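Putative secreted protein (Streptomyces coelicolor A3, PDB 2QF9) is of unknown function but is a putative secreted, mainly helical member of the DUF305 family, grouped in the ferritin clan. Local coordinates at residues D15-H20 / M56-L61; V24-I29 / A99-L104; Y116-T121 / D163-R168; G126-A131 / E152-E157. One frame throughout, in Å; residues are numbered along the deposited sequence. Where two conformers were deposited one is given.

Contact 1: D15-H20 / M56-L61; sequences DMSVHH and MMIGWL
S17 and M57 mark the closest backbone approach of 15-20 and 56-61, with CA atoms 6.7 Å apart. The two helical axes pass at 9.7 Å, and their N-to-C directions differ by 147°, so the segments run roughly antiparallel. M57, a selenomethionine, does most of the touching. Its chain runs straight to SE and then bends (chi3 -64°), which turns CE in among three partners. One is M16, whose CG lies 3.8 Å from M57 CE. Another is S17, whose OG lies 3.7 Å from M57 CE. The third is the ring of H20: M57 CE sits over one face, displaced toward the rim and 4.2 Å from the centroid, in a CH-pi contact 22° off the ring normal. Helices 8-31 and 37-63, which carry these segments, are consecutive members of a bundle of four long helices, consistent with membership of the ferritin clan. S17 OG also meets I58 CG1 at 3.7 Å, while its hydrogen bond goes to A13 O in its own helix. H20 NE2 is hydrogen-bonded to Q53 OE1. On the flank, W60 NE1 donates to G59 O of the second subunit, and the reciprocal bond is also made.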
loop_
_atom_site.group_PDB
_atom_site.type_symbol
_atom_site.label_atom_id
_atom_site.label_comp_id
_atom_site.label_asym_id
_atom_site.label_seq_id
_atom_site.Cartn_x
_atom_site.Cartn_y
_atom_site.Cartn_z
ATOM N N ASP A 15 1.498 14.970 6.597
ATOM C CA ASP A 15 2.410 15.423 5.542
ATOM C C ASP A 15 3.151 14.252 4.922
ATOM O O ASP A 15 3.215 14.129 3.692
ATOM C CB ASP A 15 3.410 16.440 6.099
ATOM C CG ASP A 15 2.766 17.795 6.448
ATOM O OD1 ASP A 15 1.580 18.033 6.144
ATOM O OD2 ASP A 15 3.494 18.633 7.004
HETATM N N MSE A 16 3.685 13.366 5.758
HETATM C CA MSE A 16 4.426 12.243 5.210
HETATM C C MSE A 16 3.478 11.285 4.476
HETATM O O MSE A 16 3.894 10.631 3.518
HETATM C CB MSE A 16 5.276 11.545 6.287
HETATM C CG MSE A 16 6.228 10.533 5.729
HETATM SE SE MSE A 16 7.558 11.301 4.472
HETATM C CE MSE A 16 8.868 11.698 5.801
ATOM N N SER A 17 2.205 11.201 4.892
ATOM C CA SER A 17 1.253 10.365 4.140
ATOM C C SER A 17 1.064 10.856 2.690
ATOM O O SER A 17 1.062 10.052 1.741
ATOM C CB SER A 17 -0.087 10.258 4.869
ATOM O OG SER A 17 0.079 9.439 6.013
ATOM N N VAL A 18 0.916 12.171 2.524
ATOM C CA VAL A 18 0.820 12.761 1.183
ATOM C C VAL A 18 2.126 12.532 0.392
ATOM O O VAL A 18 2.092 12.222 -0.797
ATOM C CB VAL A 18 0.456 14.263 1.260
ATOM C CG1 VAL A 18 0.484 14.899 -0.130
ATOM C CG2 VAL A 18 -0.931 14.454 1.895
ATOM N N HIS A 19 3.269 12.676 1.064
ATOM C CA HIS A 19 4.574 12.485 0.415
ATOM C C HIS A 19 4.708 11.036 -0.091
ATOM O O HIS A 19 5.055 10.790 -1.266
ATOM C CB HIS A 19 5.672 12.804 1.419
ATOM C CG HIS A 19 6.976 13.234 0.804
ATOM N ND1 HIS A 19 8.015 12.359 0.586
ATOM C CD2 HIS A 19 7.432 14.460 0.444
ATOM C CE1 HIS A 19 9.055 13.025 0.104
ATOM N NE2 HIS A 19 8.725 14.298 -0.004
ATOM N N HIS A 20 4.386 10.089 0.794
ATOM C CA HIS A 20 4.412 8.656 0.478
ATOM C C HIS A 20 3.493 8.335 -0.712
ATOM O O HIS A 20 3.876 7.588 -1.632
ATOM C CB HIS A 20 3.983 7.845 1.705
ATOM C CG HIS A 20 5.108 7.516 2.640
ATOM N ND1 HIS A 20 6.239 8.305 2.772
ATOM C CD2 HIS A 20 5.271 6.477 3.492
ATOM C CE1 HIS A 20 7.059 7.741 3.643
ATOM N NE2 HIS A 20 6.490 6.643 4.106
HETATM N N MSE A 56 -0.112 2.957 8.048
HETATM C CA MSE A 56 0.177 3.067 9.491
HETATM C C MSE A 56 -0.161 4.468 10.009
HETATM O O MSE A 56 -0.899 4.626 10.989
HETATM C CB MSE A 56 1.648 2.723 9.803
HETATM C CG MSE A 56 2.013 1.262 9.583
HETATM SE SE MSE A 56 3.960 1.122 9.715
HETATM C CE MSE A 56 4.242 -0.793 9.726
HETATM N N MSE A 57 0.338 5.483 9.312
HETATM C CA MSE A 57 0.162 6.871 9.752
HETATM C C MSE A 57 -1.295 7.350 9.665
HETATM O O MSE A 57 -1.812 8.049 10.579
HETATM C CB MSE A 57 1.123 7.778 8.972
HETATM C CG MSE A 57 2.580 7.474 9.348
HETATM SE SE MSE A 57 3.840 8.665 8.440
HETATM C CE MSE A 57 3.469 8.085 6.584
ATOM N N ILE A 58 -1.967 6.949 8.586
ATOM C CA ILE A 58 -3.394 7.235 8.437
ATOM C C ILE A 58 -4.197 6.516 9.536
ATOM O O ILE A 58 -5.120 7.093 10.123
ATOM C CB ILE A 58 -3.904 6.863 7.041
ATOM C CG1 ILE A 58 -3.295 7.842 6.013
ATOM C CG2 ILE A 58 -5.438 6.922 7.015
ATOM C CD1 ILE A 58 -3.607 7.533 4.571
ATOM N N GLY A 59 -3.809 5.277 9.827
ATOM C CA GLY A 59 -4.431 4.501 10.898
ATOM C C GLY A 59 -4.264 5.164 12.263
ATOM O O GLY A 59 -5.186 5.145 13.099
ATOM N N TRP A 60 -3.104 5.783 12.480
ATOM C CA TRP A 60 -2.875 6.519 13.739
ATOM C C TRP A 60 -3.796 7.725 13.819
ATOM O O TRP A 60 -4.465 7.947 14.836
ATOM C CB TRP A 60 -1.396 6.898 13.930
ATOM C CG TRP A 60 -0.476 5.698 14.058
ATOM C CD1 TRP A 60 -0.815 4.437 14.492
ATOM C CD2 TRP A 60 0.919 5.649 13.743
ATOM N NE1 TRP A 60 0.295 3.605 14.471
ATOM C CE2 TRP A 60 1.367 4.326 14.013
ATOM C CE3 TRP A 60 1.839 6.598 13.269
ATOM C CZ2 TRP A 60 2.699 3.925 13.818
ATOM C CZ3 TRP A 60 3.175 6.191 13.067
ATOM C CH2 TRP A 60 3.584 4.866 13.344
ATOM N N LEU A 61 -3.855 8.493 12.737
ATOM C CA LEU A 61 -4.716 9.676 12.705
ATOM C C LEU A 61 -6.171 9.271 12.981
ATOM O O LEU A 61 -6.875 9.933 13.742
ATOM C CB LEU A 61 -4.570 10.411 11.367
ATOM C CG LEU A 61 -3.239 11.145 11.151
ATOM C CD1 LEU A 61 -3.109 11.580 9.697
ATOM C CD2 LEU A 61 -3.116 12.375 12.082
#

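Contact 2: V24-I29 / A99-L104; sequences VEMSYI and AEMKKL. With EDO (1,2-ethanediol), chain C.
Against M26 and I29 of 24-29, the apolar contacts come from M101 and L104 of 99-104. The segments run nearly parallel, at 21°, with axes 10.5 Å apart. M101, a selenomethionine, bends twice. Chi2 (-66°) turns SE and chi3 (-76°) turns CE toward the other helix, so that M101 CE comes 3.8 Å from I29 CD1 as the two side chains cross at about a right angle. M101 SE lies 3.4 Å from M26 CG, a contact that holds for one of two deposited conformers of M26. L104 crosses I29 more obliquely, its CG 3.8 Å from I29 CG2. At the partly exposed margin the aliphatic part of E25 joins in, with E25 CG 3.4 Å from M101 CE.

Polar bonding lies to the sides. Y28 OH shares a 2.6 Å hydrogen bond with O1 of a 1,2-ethanediol, that oxygen lying at the ring edge, in plane. The diol, probably from the crystallisation liquor, is also bonded to Q48 of both subunits and Y28 of the second subunit. K103 makes a cation-pi contact with Y115. No hydrogen bond joins the two segments; they bury 264 Å² together, so the contact rests mainly on fit and burial of apolar groups.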
loop_
_atom_site.group_PDB
_atom_site.type_symbol
_atom_site.label_atom_id
_atom_site.label_comp_id
_atom_site.label_asym_id
_atom_site.label_seq_id
_atom_site.Cartn_x
_atom_site.Cartn_y
_atom_site.Cartn_z
ATOM N N VAL A 24 4.495 6.194 -4.167
ATOM C CA VAL A 24 3.730 5.047 -4.644
ATOM C C VAL A 24 3.278 5.264 -6.108
ATOM O O VAL A 24 3.478 4.393 -6.962
ATOM C CB VAL A 24 2.527 4.739 -3.694
ATOM C CG1 VAL A 24 1.672 3.597 -4.271
ATOM C CG2 VAL A 24 3.060 4.411 -2.274
ATOM N N GLU A 25 2.681 6.420 -6.389
ATOM C CA GLU A 25 2.228 6.772 -7.740
ATOM C C GLU A 25 3.390 6.748 -8.749
ATOM O O GLU A 25 3.258 6.177 -9.841
ATOM C CB GLU A 25 1.526 8.144 -7.719
ATOM C CG GLU A 25 1.128 8.698 -9.084
ATOM C CD GLU A 25 0.055 7.874 -9.826
ATOM O OE1 GLU A 25 -0.379 6.808 -9.324
ATOM O OE2 GLU A 25 -0.341 8.312 -10.936
HETATM N N MSE A 26 4.520 7.369 -8.394
HETATM C CA MSE A 26 5.699 7.317 -9.254
HETATM C C MSE A 26 6.120 5.886 -9.575
HETATM O O MSE A 26 6.511 5.580 -10.705
HETATM C CB MSE A 26 6.862 8.031 -8.594
HETATM C CG MSE A 26 6.985 9.450 -8.991
HETATM SE SE MSE A 26 8.833 9.926 -8.684
HETATM C CE MSE A 26 8.912 9.621 -6.777
ATOM N N SER A 27 6.049 5.011 -8.573
ATOM C CA SER A 27 6.393 3.591 -8.722
ATOM C C SER A 27 5.461 2.847 -9.672
ATOM O O SER A 27 5.927 2.059 -10.513
ATOM C CB SER A 27 6.480 2.913 -7.342
ATOM O OG SER A 27 7.518 3.559 -6.590
ATOM N N TYR A 28 4.154 3.116 -9.569
ATOM C CA TYR A 28 3.189 2.565 -10.514
ATOM C C TYR A 28 3.492 3.020 -11.941
ATOM O O TYR A 28 3.425 2.221 -12.870
ATOM C CB TYR A 28 1.751 2.964 -10.146
ATOM C CG TYR A 28 1.116 1.939 -9.241
ATOM C CD1 TYR A 28 1.143 2.089 -7.842
ATOM C CD2 TYR A 28 0.545 0.775 -9.779
ATOM C CE1 TYR A 28 0.572 1.113 -7.006
ATOM C CE2 TYR A 28 -0.039 -0.212 -8.932
ATOM C CZ TYR A 28 0.001 -0.036 -7.563
ATOM O OH TYR A 28 -0.559 -0.990 -6.737
ATOM N N ILE A 29 3.836 4.298 -12.098
ATOM C CA ILE A 29 4.082 4.855 -13.424
ATOM C C ILE A 29 5.329 4.222 -14.063
ATOM O O ILE A 29 5.261 3.712 -15.198
ATOM C CB ILE A 29 4.201 6.410 -13.402
ATOM C CG1 ILE A 29 2.870 7.064 -12.969
ATOM C CG2 ILE A 29 4.605 6.925 -14.791
ATOM C CD1 ILE A 29 3.047 8.546 -12.591
ATOM N N ALA A 99 4.181 18.629 -13.594
ATOM C CA ALA A 99 4.838 18.536 -14.913
ATOM C C ALA A 99 5.863 17.390 -14.940
ATOM O O ALA A 99 6.034 16.712 -15.955
ATOM C CB ALA A 99 5.519 19.872 -15.284
ATOM N N GLU A 100 6.554 17.211 -13.818
ATOM C CA GLU A 100 7.526 16.107 -13.675
ATOM C C GLU A 100 6.813 14.752 -13.719
ATOM O O GLU A 100 7.274 13.796 -14.361
ATOM C CB GLU A 100 8.301 16.269 -12.359
ATOM C CG GLU A 100 9.389 17.353 -12.474
ATOM C CD GLU A 100 10.078 17.678 -11.156
ATOM O OE1 GLU A 100 9.501 17.453 -10.073
ATOM O OE2 GLU A 100 11.212 18.195 -11.223
HETATM N N MSE A 101 5.681 14.659 -13.024
HETATM C CA MSE A 101 4.886 13.416 -13.034
HETATM C C MSE A 101 4.366 13.102 -14.440
HETATM O O MSE A 101 4.395 11.955 -14.874
HETATM C CB MSE A 101 3.728 13.492 -12.037
HETATM C CG MSE A 101 4.162 13.675 -10.595
HETATM SE SE MSE A 101 5.150 12.115 -9.895
HETATM C CE MSE A 101 3.604 10.916 -9.632
ATOM N N LYS A 102 3.904 14.126 -15.148
ATOM C CA LYS A 102 3.470 13.967 -16.530
ATOM C C LYS A 102 4.627 13.490 -17.419
ATOM O O LYS A 102 4.457 12.551 -18.208
ATOM C CB LYS A 102 2.896 15.277 -17.066
ATOM C CG LYS A 102 2.486 15.199 -18.543
ATOM C CD LYS A 102 2.029 16.555 -19.073
ATOM C CE LYS A 102 1.390 16.386 -20.441
ATOM N NZ LYS A 102 2.433 16.092 -21.452
ATOM N N LYS A 103 5.793 14.129 -17.278
ATOM C CA LYS A 103 6.949 13.806 -18.103
ATOM C C LYS A 103 7.314 12.344 -17.911
ATOM O O LYS A 103 7.532 11.625 -18.886
ATOM C CB LYS A 103 8.147 14.710 -17.786
ATOM C CG LYS A 103 9.350 14.430 -18.650
ATOM C CD LYS A 103 10.469 15.409 -18.347
ATOM C CE LYS A 103 11.837 14.789 -18.625
ATOM N NZ LYS A 103 12.096 14.571 -20.067
ATOM N N LEU A 104 7.344 11.895 -16.653
ATOM C CA LEU A 104 7.693 10.504 -16.344
ATOM C C LEU A 104 6.839 9.520 -17.145
ATOM O O LEU A 104 7.355 8.540 -17.708
ATOM C CB LEU A 104 7.542 10.217 -14.832
ATOM C CG LEU A 104 7.880 8.789 -14.383
ATOM C CD1 LEU A 104 9.336 8.435 -14.676
ATOM C CD2 LEU A 104 7.583 8.641 -12.903
HETATM C C1 EDO C . -0.138 -1.241 -3.168
HETATM O O1 EDO C . -0.424 -0.357 -4.241
HETATM C C2 EDO C . 1.236 -0.883 -2.617
HETATM O O2 EDO C . 2.219 -1.634 -3.309
#

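Contact 3: Y116-T121 / D163-R168; sequences YLQLMT and DLLAER
The tight part of this contact is L165 CD2 against L117 CB, 3.6 Å apart. The CA atoms of these two leucines, at 6.8 Å, are the nearest pair across 116-121 and 163-168. Chi1 (-67°) sets L117 CG anti to the carbonyl carbon; beyond it, L117 CD1 meets L164 CB at 3.8 Å, the side chains crossing at about a right angle. L165 CD2 also touches Q118 CG, at 3.8 Å. These leucines are buried, and L117 is further covered by L42 of helix 37-63 and by M161. The axes, 10.2 Å apart and 153° from parallel in direction, belong to helices 109-137 and 141-167, which pack antiparallel as the second hairpin of the four-helix bundle. T121 lies at the edge of the leucine cluster and turns its hydroxyl back to its own helix: T121 OG1 donates to L117 O at 2.8 Å. That oxygen also accepts from T121 N, and the two donors arrive from opposite faces of the carbonyl plane.

The looser side is polar and partly exposed. R168, the first residue to leave helical backbone angles, touches L117 only distantly, CD to CD1. R168 NH1 donates back to L164 O at 3.0 Å with an N-H...O angle of 154°, the acceptor lying close to the guanidinium plane. R168 NE forms a salt bridge to E113 of helix 109-137, and NH2 to D36 and E38 at the start of helix 37-63, so R168 links its own helix end to both. At a separate margin, well away from R168, Q118 NE2 is hydrogen-bonded to K171 O.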
loop_
_atom_site.group_PDB
_atom_site.type_symbol
_atom_site.label_atom_id
_atom_site.label_comp_id
_atom_site.label_asym_id
_atom_site.label_seq_id
_atom_site.Cartn_x
_atom_site.Cartn_y
_atom_site.Cartn_z
ATOM N N TYR A 116 12.909 8.446 -13.364
ATOM C CA TYR A 116 12.354 7.923 -12.108
ATOM C C TYR A 116 13.398 7.966 -10.990
ATOM O O TYR A 116 13.122 8.432 -9.881
ATOM C CB TYR A 116 11.883 6.481 -12.331
ATOM C CG TYR A 116 11.482 5.769 -11.072
ATOM C CD1 TYR A 116 10.246 6.035 -10.450
ATOM C CD2 TYR A 116 12.350 4.835 -10.468
ATOM C CE1 TYR A 116 9.873 5.373 -9.283
ATOM C CE2 TYR A 116 11.993 4.174 -9.299
ATOM C CZ TYR A 116 10.759 4.446 -8.701
ATOM O OH TYR A 116 10.393 3.787 -7.564
ATOM N N LEU A 117 14.591 7.458 -11.282
ATOM C CA LEU A 117 15.675 7.465 -10.311
ATOM C C LEU A 117 16.055 8.880 -9.869
ATOM O O LEU A 117 16.352 9.105 -8.708
ATOM C CB LEU A 117 16.886 6.702 -10.845
ATOM C CG LEU A 117 16.656 5.191 -11.003
ATOM C CD1 LEU A 117 17.731 4.630 -11.919
ATOM C CD2 LEU A 117 16.623 4.458 -9.646
ATOM N N GLN A 118 16.026 9.826 -10.800
ATOM C CA GLN A 118 16.333 11.227 -10.467
ATOM C C GLN A 118 15.241 11.837 -9.585
ATOM O O GLN A 118 15.543 12.450 -8.547
ATOM C CB GLN A 118 16.498 12.033 -11.741
ATOM C CG GLN A 118 17.811 11.715 -12.465
ATOM C CD GLN A 118 17.854 12.317 -13.866
ATOM O OE1 GLN A 118 16.824 12.564 -14.478
ATOM N NE2 GLN A 118 19.063 12.542 -14.378
ATOM N N LEU A 119 13.984 11.652 -9.995
ATOM C CA LEU A 119 12.856 12.145 -9.198
ATOM C C LEU A 119 12.815 11.512 -7.809
ATOM O O LEU A 119 12.584 12.200 -6.813
ATOM C CB LEU A 119 11.530 11.892 -9.891
ATOM C CG LEU A 119 11.211 12.675 -11.165
ATOM C CD1 LEU A 119 9.883 12.189 -11.749
ATOM C CD2 LEU A 119 11.184 14.210 -10.924
HETATM N N MSE A 120 13.053 10.208 -7.727
HETATM C CA MSE A 120 12.943 9.519 -6.447
HETATM C C MSE A 120 14.125 9.892 -5.532
HETATM O O MSE A 120 13.977 9.957 -4.312
HETATM C CB MSE A 120 12.834 8.006 -6.656
HETATM C CG MSE A 120 12.499 7.237 -5.393
HETATM SE SE MSE A 120 10.739 7.678 -4.620
HETATM C CE MSE A 120 9.639 6.552 -5.774
ATOM N N THR A 121 15.292 10.146 -6.122
ATOM C CA THR A 121 16.429 10.602 -5.328
ATOM C C THR A 121 16.067 11.921 -4.611
ATOM O O THR A 121 16.232 12.061 -3.375
ATOM C CB THR A 121 17.731 10.717 -6.182
ATOM O OG1 THR A 121 18.159 9.402 -6.556
ATOM C CG2 THR A 121 18.852 11.405 -5.399
ATOM N N ASP A 163 24.119 4.380 -7.784
ATOM C CA ASP A 163 24.741 3.305 -8.581
ATOM C C ASP A 163 23.884 2.939 -9.795
ATOM O O ASP A 163 24.417 2.799 -10.892
ATOM C CB ASP A 163 24.967 2.060 -7.718
ATOM C CG ASP A 163 26.169 2.186 -6.792
ATOM O OD1 ASP A 163 26.988 3.110 -6.970
ATOM O OD2 ASP A 163 26.290 1.330 -5.889
ATOM N N LEU A 164 22.564 2.790 -9.610
ATOM C CA LEU A 164 21.674 2.474 -10.752
ATOM C C LEU A 164 21.753 3.580 -11.830
ATOM O O LEU A 164 21.794 3.288 -13.036
ATOM C CB LEU A 164 20.216 2.246 -10.280
ATOM C CG LEU A 164 20.016 0.993 -9.405
ATOM C CD1 LEU A 164 18.591 0.943 -8.900
ATOM C CD2 LEU A 164 20.353 -0.345 -10.134
ATOM N N LEU A 165 21.806 4.844 -11.393
ATOM C CA LEU A 165 21.958 5.973 -12.318
ATOM C C LEU A 165 23.267 5.888 -13.112
ATOM O O LEU A 165 23.264 5.962 -14.357
ATOM C CB LEU A 165 21.859 7.320 -11.581
ATOM C CG LEU A 165 20.425 7.777 -11.259
ATOM C CD1 LEU A 165 20.469 8.786 -10.109
ATOM C CD2 LEU A 165 19.670 8.345 -12.498
ATOM N N ALA A 166 24.385 5.755 -12.393
ATOM C CA ALA A 166 25.698 5.650 -13.066
ATOM C C ALA A 166 25.719 4.494 -14.086
ATOM O O ALA A 166 26.188 4.643 -15.232
ATOM C CB ALA A 166 26.792 5.492 -12.058
ATOM N N GLU A 167 25.176 3.353 -13.683
ATOM C CA GLU A 167 25.137 2.178 -14.562
ATOM C C GLU A 167 24.291 2.410 -15.817
ATOM O O GLU A 167 24.496 1.748 -16.847
ATOM C CB GLU A 167 24.693 0.936 -13.774
ATOM C CG GLU A 167 25.844 0.417 -12.900
ATOM C CD GLU A 167 25.462 -0.646 -11.877
ATOM O OE1 GLU A 167 24.273 -1.005 -11.727
ATOM O OE2 GLU A 167 26.401 -1.134 -11.209
ATOM N N ARG A 168 23.369 3.376 -15.734
ATOM C CA ARG A 168 22.529 3.770 -16.861
ATOM C C ARG A 168 23.066 5.023 -17.590
ATOM O O ARG A 168 22.378 5.612 -18.410
ATOM C CB ARG A 168 21.064 3.934 -16.415
ATOM C CG ARG A 168 20.348 2.593 -16.249
ATOM C CD ARG A 168 19.195 2.622 -15.219
ATOM N NE ARG A 168 18.736 1.257 -14.953
ATOM C CZ ARG A 168 19.374 0.358 -14.199
ATOM N NH1 ARG A 168 20.527 0.637 -13.604
ATOM N NH2 ARG A 168 18.870 -0.867 -14.069
#

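Contact 4: G126-A131 / E152-E157; sequences GGVHMA and ESQESE
Q154 reaches across to the backbone of G127 and V128 while V128 packs on its stem. V128 CG2 lies 3.5 Å from Q154 CB, and the two side chains slide past each other in opposite directions. The Q154 chain is extended, with CD anti to CB's neighbour CA (chi2 177°), and its carboxamide lies against the opposite helix: Q154 OE1 stands 3.5 Å from G127 CA, where no side chain intervenes, and NE2 stands 3.5 Å from V128 N. Neither approach is a hydrogen bond, and both refer to one of two deposited conformers of Q154. At the margin V128 meets E155 almost crosswise, with V128 CG2 4.0 Å from E155 CG and V128 CG1 3.9 Å from E155 OE2.

The next shell holds the amide. In this conformer Q154 NE2 is hydrogen-bonded to M150 O, one turn back, so the carboxamide is tied to the helix that carries it. E157 OE1 accepts from H124 NE2, a polar link between the same two helices. On a different flank of 126-131, M130 packs on D15, M16 and H19 of helix 8-31. Axes 9.4 Å apart and 158° between directions describe a close antiparallel helical hairpin, 109-137 with 141-167, whose connection lies near the C134-C138 disulfide, as suits a four-helix bundle of the ferritin clan.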
loop_
_atom_site.group_PDB
_atom_site.type_symbol
_atom_site.label_atom_id
_atom_site.label_comp_id
_atom_site.label_asym_id
_atom_site.label_seq_id
_atom_site.Cartn_x
_atom_site.Cartn_y
_atom_site.Cartn_z
ATOM N N GLY A 126 14.039 14.922 0.324
ATOM C CA GLY A 126 12.999 15.706 1.006
ATOM C C GLY A 126 12.419 14.913 2.175
ATOM O O GLY A 126 12.204 15.449 3.266
ATOM N N GLY A 127 12.163 13.633 1.923
ATOM C CA GLY A 127 11.633 12.687 2.920
ATOM C C GLY A 127 12.516 12.562 4.150
ATOM O O GLY A 127 12.021 12.570 5.292
ATOM N N VAL A 128 13.821 12.459 3.921
ATOM C CA VAL A 128 14.804 12.350 5.006
ATOM C C VAL A 128 14.756 13.623 5.878
ATOM O O VAL A 128 14.736 13.535 7.115
ATOM C CB VAL A 128 16.236 12.090 4.453
ATOM C CG1 VAL A 128 17.307 12.378 5.504
ATOM C CG2 VAL A 128 16.365 10.653 3.939
ATOM N N HIS A 129 14.712 14.782 5.222
ATOM C CA HIS A 129 14.572 16.065 5.903
ATOM C C HIS A 129 13.341 16.091 6.830
ATOM O O HIS A 129 13.434 16.459 8.001
ATOM C CB HIS A 129 14.498 17.185 4.876
ATOM C CG HIS A 129 14.320 18.538 5.477
ATOM N ND1 HIS A 129 15.338 19.196 6.133
ATOM C CD2 HIS A 129 13.243 19.352 5.538
ATOM C CE1 HIS A 129 14.895 20.365 6.564
ATOM N NE2 HIS A 129 13.627 20.485 6.215
HETATM N N MSE A 130 12.201 15.668 6.295
HETATM C CA MSE A 130 10.961 15.603 7.059
HETATM C C MSE A 130 11.015 14.574 8.189
HETATM O O MSE A 130 10.557 14.855 9.310
HETATM C CB MSE A 130 9.792 15.289 6.126
HETATM C CG MSE A 130 9.562 16.326 5.067
HETATM SE SE MSE A 130 8.388 15.631 3.651
HETATM C CE MSE A 130 6.747 15.320 4.679
ATOM N N ALA A 131 11.564 13.392 7.905
ATOM C CA ALA A 131 11.669 12.331 8.917
ATOM C C ALA A 131 12.569 12.782 10.084
ATOM O O ALA A 131 12.258 12.546 11.270
ATOM C CB ALA A 131 12.208 11.075 8.306
ATOM N N GLU A 152 17.178 5.992 7.683
ATOM C CA GLU A 152 18.083 4.910 7.265
ATOM C C GLU A 152 17.722 4.327 5.908
ATOM O O GLU A 152 18.586 4.202 5.039
ATOM C CB GLU A 152 18.076 3.765 8.281
ATOM C CG GLU A 152 18.409 4.146 9.691
ATOM C CD GLU A 152 18.253 2.952 10.639
ATOM O OE1 GLU A 152 17.359 2.106 10.395
ATOM O OE2 GLU A 152 19.037 2.859 11.610
ATOM N N SER A 153 16.453 3.947 5.733
ATOM C CA SER A 153 16.027 3.273 4.512
ATOM C C SER A 153 16.134 4.192 3.289
ATOM O O SER A 153 16.581 3.748 2.216
ATOM C CB SER A 153 14.608 2.675 4.644
ATOM O OG SER A 153 13.640 3.700 4.813
ATOM N N GLN A 154 15.741 5.452 3.443
ATOM C CA GLN A 154 15.806 6.390 2.326
ATOM C C GLN A 154 17.248 6.738 1.970
ATOM O O GLN A 154 17.586 6.842 0.791
ATOM C CB GLN A 154 15.021 7.653 2.629
ATOM C CG GLN A 154 13.529 7.431 2.738
ATOM C CD GLN A 154 12.815 8.711 3.099
ATOM O OE1 GLN A 154 12.224 9.350 2.248
ATOM N NE2 GLN A 154 12.902 9.109 4.367
ATOM N N GLU A 155 18.096 6.906 2.988
ATOM C CA GLU A 155 19.529 7.168 2.734
ATOM C C GLU A 155 20.212 5.975 2.033
ATOM O O GLU A 155 20.948 6.173 1.072
ATOM C CB GLU A 155 20.251 7.590 4.012
ATOM C CG GLU A 155 19.955 9.010 4.416
ATOM C CD GLU A 155 20.702 9.452 5.672
ATOM O OE1 GLU A 155 21.207 8.592 6.439
ATOM O OE2 GLU A 155 20.750 10.676 5.890
ATOM N N SER A 156 19.889 4.746 2.458
ATOM C CA SER A 156 20.372 3.529 1.800
ATOM C C SER A 156 19.894 3.473 0.346
ATOM O O SER A 156 20.671 3.176 -0.554
ATOM C CB SER A 156 19.926 2.269 2.557
ATOM O OG SER A 156 20.268 1.080 1.847
ATOM N N GLU A 157 18.624 3.798 0.120
ATOM C CA GLU A 157 18.074 3.773 -1.245
ATOM C C GLU A 157 18.673 4.866 -2.141
ATOM O O GLU A 157 18.870 4.635 -3.341
ATOM C CB GLU A 157 16.542 3.816 -1.223
ATOM C CG GLU A 157 15.979 2.428 -0.901
ATOM C CD GLU A 157 14.469 2.389 -0.738
ATOM O OE1 GLU A 157 13.802 3.430 -0.903
ATOM O OE2 GLU A 157 13.957 1.289 -0.421
#

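From the N terminus, contact 1 closes the first hairpin, bringing 56-61 of helix 37-63 back to 15-20 of helix 8-31. Contact 2 opens at 24-29, before contact 1 has closed, and ends at 99-104, so the two cross; it brings short helix 98-106 onto helix 8-31. Both precede contact 3, which joins 116-121 to 163-168 and closes the second hairpin. Contact 4, 126-131 with 152-157, lies within that span, nearer the turn. Contacts also touch one another: M16 and H19 of contact 1 pack on G127 and M130 of contact 4, while S27 and M26 of contact 2 touch Y116, L119 and M120 of contact 3.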